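Hypothetical protein TT1662 (Thermus thermophilus, PDB 1UFO) is of unknown biological role but adopts the alpha/beta hydrolase fold and probably hydrolyses an as yet unidentified substrate. Local coordinates at residues R7-A17 with L54-R65. Numbering follows the deposited sequence.
Sequences RLTLAGLSVLA and LLAFDAPRHGER
The N-terminal beta-hairpin of an alpha/beta hydrolase sheet, turning through a type I' turn from Leu10 to Leu13, joins strand 52-56 by an antiparallel pairing. Leu16 and Ala56 form a hydrogen-bonded pair: Leu16 N donates to Ala56 O (2.8 Å) and Ala56 N to Leu16 O (3.0 Å). Past Phe57 the chains diverge, and a water spans the gap between Ser14 O, to which it donates, and Asp58 N, from which it accepts. On the sheet face that carries Ala17, Leu55 reaches Ala17 CB with CD2 (3.8 Å) and Leu10 CD1 with CD1 (4.0 Å), the two leucines crossing at about a right angle. With Val15 CG1 turned anti to the backbone N (chi1 -175°), that methyl meets Leu55 CB (3.9 Å) and CG2 is left to touch Phe57 CB. Phe57 in turn packs edge-to-face with Phe88 of helix 77-103. A salt bridge ties the hairpin to the loop after the strand: Arg7 NH2 binds the syn side of Glu64 OE1 (2.6 Å), with guanidinium and carboxylate planes 73° apart. Bends at chi2 and chi3 bring Arg7 NH1 also to Ser14 OG (2.7 Å), nearly in the guanidinium plane, which helps fix the group's rotation. Lys37 bridges both Glu64 OE1 and Asp58 OD1. A sheet of strand order 1-2-4-3-5-6-7-8 with only the second strand, 13-20, reversed is the hallmark of the alpha/beta hydrolase fold.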
# COMPACT_ATOMS: atom_id res chain seq x y z
N ARG A 7 16.29 -10.23 25.44
CA ARG A 7 15.04 -10.50 26.16
C ARG A 7 14.92 -9.47 27.27
O ARG A 7 15.86 -9.31 28.07
CB ARG A 7 15.03 -11.91 26.78
CG ARG A 7 15.28 -13.09 25.78
CD ARG A 7 14.04 -13.40 24.83
NE ARG A 7 12.98 -13.88 25.65
CZ ARG A 7 12.58 -15.14 25.71
NH1 ARG A 7 11.63 -15.42 26.56
NH2 ARG A 7 13.06 -16.07 24.87
N LEU A 8 13.80 -8.75 27.30
CA LEU A 8 13.55 -7.73 28.32
C LEU A 8 12.39 -8.21 29.14
O LEU A 8 11.72 -9.18 28.77
CB LEU A 8 13.11 -6.44 27.66
CG LEU A 8 14.06 -5.92 26.63
CD1 LEU A 8 13.48 -4.67 26.02
CD2 LEU A 8 15.41 -5.58 27.33
N THR A 9 12.15 -7.52 30.25
CA THR A 9 10.99 -7.77 31.08
C THR A 9 10.16 -6.51 31.08
O THR A 9 10.66 -5.45 31.45
CB THR A 9 11.36 -8.14 32.56
OG1 THR A 9 12.13 -9.35 32.54
CG2 THR A 9 10.03 -8.36 33.39
N LEU A 10 8.88 -6.60 30.60
CA LEU A 10 8.00 -5.44 30.54
C LEU A 10 6.66 -5.87 31.06
O LEU A 10 6.15 -6.88 30.62
CB LEU A 10 7.84 -5.00 29.11
CG LEU A 10 9.07 -4.35 28.51
CD1 LEU A 10 8.87 -4.29 26.95
CD2 LEU A 10 9.19 -2.96 29.05
N ALA A 11 6.15 -5.14 32.06
CA ALA A 11 4.84 -5.42 32.65
C ALA A 11 4.81 -6.87 33.13
O ALA A 11 3.78 -7.57 33.11
CB ALA A 11 3.77 -5.17 31.58
N GLY A 12 5.98 -7.35 33.54
CA GLY A 12 6.05 -8.69 34.05
C GLY A 12 6.13 -9.83 33.06
O GLY A 12 6.13 -10.99 33.47
N LEU A 13 6.18 -9.52 31.77
CA LEU A 13 6.29 -10.52 30.73
C LEU A 13 7.68 -10.51 30.05
O LEU A 13 8.32 -9.44 30.01
CB LEU A 13 5.27 -10.23 29.66
CG LEU A 13 3.88 -10.48 30.20
CD1 LEU A 13 2.94 -9.49 29.47
CD2 LEU A 13 3.52 -11.96 30.01
N SER A 14 8.08 -11.68 29.54
CA SER A 14 9.35 -11.86 28.84
C SER A 14 9.15 -11.39 27.39
O SER A 14 8.38 -12.01 26.63
CB SER A 14 9.79 -13.33 28.83
OG SER A 14 11.10 -13.39 28.28
N VAL A 15 9.81 -10.29 27.05
CA VAL A 15 9.59 -9.74 25.71
C VAL A 15 10.84 -9.85 24.82
O VAL A 15 11.91 -9.37 25.21
CB VAL A 15 9.18 -8.26 25.88
CG1 VAL A 15 8.83 -7.66 24.55
CG2 VAL A 15 7.94 -8.17 26.75
N LEU A 16 10.72 -10.49 23.65
CA LEU A 16 11.82 -10.52 22.69
C LEU A 16 11.96 -9.13 22.08
O LEU A 16 10.99 -8.48 21.63
CB LEU A 16 11.54 -11.57 21.62
CG LEU A 16 12.56 -11.68 20.52
CD1 LEU A 16 13.79 -12.21 21.12
CD2 LEU A 16 12.07 -12.69 19.40
N ALA A 17 13.17 -8.63 22.05
CA ALA A 17 13.40 -7.31 21.48
C ALA A 17 14.48 -7.28 20.43
O ALA A 17 15.55 -7.91 20.61
CB ALA A 17 13.77 -6.30 22.58
N LEU A 54 11.87 -3.18 17.82
CA LEU A 54 10.76 -4.17 17.77
C LEU A 54 10.65 -4.92 19.05
O LEU A 54 11.65 -5.39 19.61
CB LEU A 54 11.02 -5.20 16.71
CG LEU A 54 11.49 -4.62 15.36
CD1 LEU A 54 11.76 -5.86 14.38
CD2 LEU A 54 10.45 -3.67 14.78
N LEU A 55 9.42 -5.10 19.48
CA LEU A 55 9.09 -5.89 20.68
C LEU A 55 8.02 -6.93 20.33
O LEU A 55 7.11 -6.60 19.63
CB LEU A 55 8.44 -4.99 21.75
CG LEU A 55 9.31 -3.83 22.20
CD1 LEU A 55 8.52 -2.95 23.24
CD2 LEU A 55 10.53 -4.33 22.95
N ALA A 56 8.14 -8.15 20.85
CA ALA A 56 7.10 -9.17 20.64
C ALA A 56 7.13 -10.11 21.82
O ALA A 56 8.20 -10.38 22.38
CB ALA A 56 7.40 -9.94 19.36
N PHE A 57 5.96 -10.58 22.25
CA PHE A 57 5.96 -11.57 23.30
C PHE A 57 4.99 -12.66 22.90
O PHE A 57 4.16 -12.46 21.99
CB PHE A 57 5.60 -10.95 24.65
CG PHE A 57 4.19 -10.35 24.73
CD1 PHE A 57 3.13 -11.10 25.28
CD2 PHE A 57 3.92 -9.05 24.22
CE1 PHE A 57 1.81 -10.55 25.35
CE2 PHE A 57 2.62 -8.49 24.29
CZ PHE A 57 1.57 -9.26 24.86
N ASP A 58 5.11 -13.83 23.55
CA ASP A 58 4.23 -14.94 23.20
C ASP A 58 2.83 -14.77 23.81
O ASP A 58 2.68 -14.38 24.96
CB ASP A 58 4.81 -16.26 23.74
CG ASP A 58 6.04 -16.70 23.00
OD1 ASP A 58 6.98 -17.27 23.66
OD2 ASP A 58 6.10 -16.51 21.78
N ALA A 59 1.83 -15.11 23.02
CA ALA A 59 0.44 -15.05 23.51
C ALA A 59 0.19 -16.21 24.45
O ALA A 59 0.93 -17.18 24.47
CB ALA A 59 -0.52 -15.15 22.29
N PRO A 60 -0.86 -16.10 25.22
CA PRO A 60 -1.17 -17.24 26.11
C PRO A 60 -1.25 -18.50 25.28
O PRO A 60 -1.75 -18.50 24.13
CB PRO A 60 -2.52 -16.87 26.69
CG PRO A 60 -2.54 -15.40 26.70
CD PRO A 60 -1.81 -14.99 25.39
N ARG A 61 -0.75 -19.61 25.82
CA ARG A 61 -0.74 -20.91 25.19
C ARG A 61 0.18 -21.10 23.97
O ARG A 61 0.17 -22.17 23.33
CB ARG A 61 -2.15 -21.32 24.76
CG ARG A 61 -3.10 -21.43 25.87
CD ARG A 61 -4.46 -21.93 25.39
NE ARG A 61 -4.47 -23.29 24.84
CZ ARG A 61 -5.61 -23.92 24.60
NH1 ARG A 61 -6.74 -23.26 24.88
NH2 ARG A 61 -5.65 -25.18 24.14
N HIS A 62 1.02 -20.12 23.66
CA HIS A 62 1.87 -20.17 22.52
C HIS A 62 3.37 -20.02 22.90
O HIS A 62 3.70 -19.53 23.98
CB HIS A 62 1.53 -18.97 21.60
CG HIS A 62 0.24 -19.15 20.86
ND1 HIS A 62 -0.99 -19.08 21.48
CD2 HIS A 62 0.01 -19.45 19.55
CE1 HIS A 62 -1.94 -19.33 20.57
NE2 HIS A 62 -1.35 -19.55 19.40
N GLY A 63 4.21 -20.46 21.99
CA GLY A 63 5.63 -20.27 22.14
C GLY A 63 6.21 -20.96 23.37
O GLY A 63 6.10 -22.21 23.56
N GLU A 64 6.79 -20.15 24.23
CA GLU A 64 7.40 -20.69 25.46
C GLU A 64 6.43 -20.89 26.56
O GLU A 64 6.78 -21.50 27.60
CB GLU A 64 8.57 -19.84 25.95
CG GLU A 64 9.65 -19.72 24.88
CD GLU A 64 10.94 -19.02 25.32
OE1 GLU A 64 11.08 -17.79 25.12
OE2 GLU A 64 11.85 -19.78 25.84
N ARG A 65 5.19 -20.45 26.38
CA ARG A 65 4.18 -20.56 27.44
C ARG A 65 3.48 -21.90 27.48
O ARG A 65 3.44 -22.57 26.52
CB ARG A 65 3.16 -19.41 27.24
CG ARG A 65 3.87 -18.07 27.31
CD ARG A 65 2.95 -16.86 27.10
NE ARG A 65 1.94 -16.74 28.16
CZ ARG A 65 1.14 -15.68 28.28
NH1 ARG A 65 1.23 -14.68 27.39
NH2 ARG A 65 0.26 -15.56 29.27
O HOH W 1 6.80 -13.97 25.89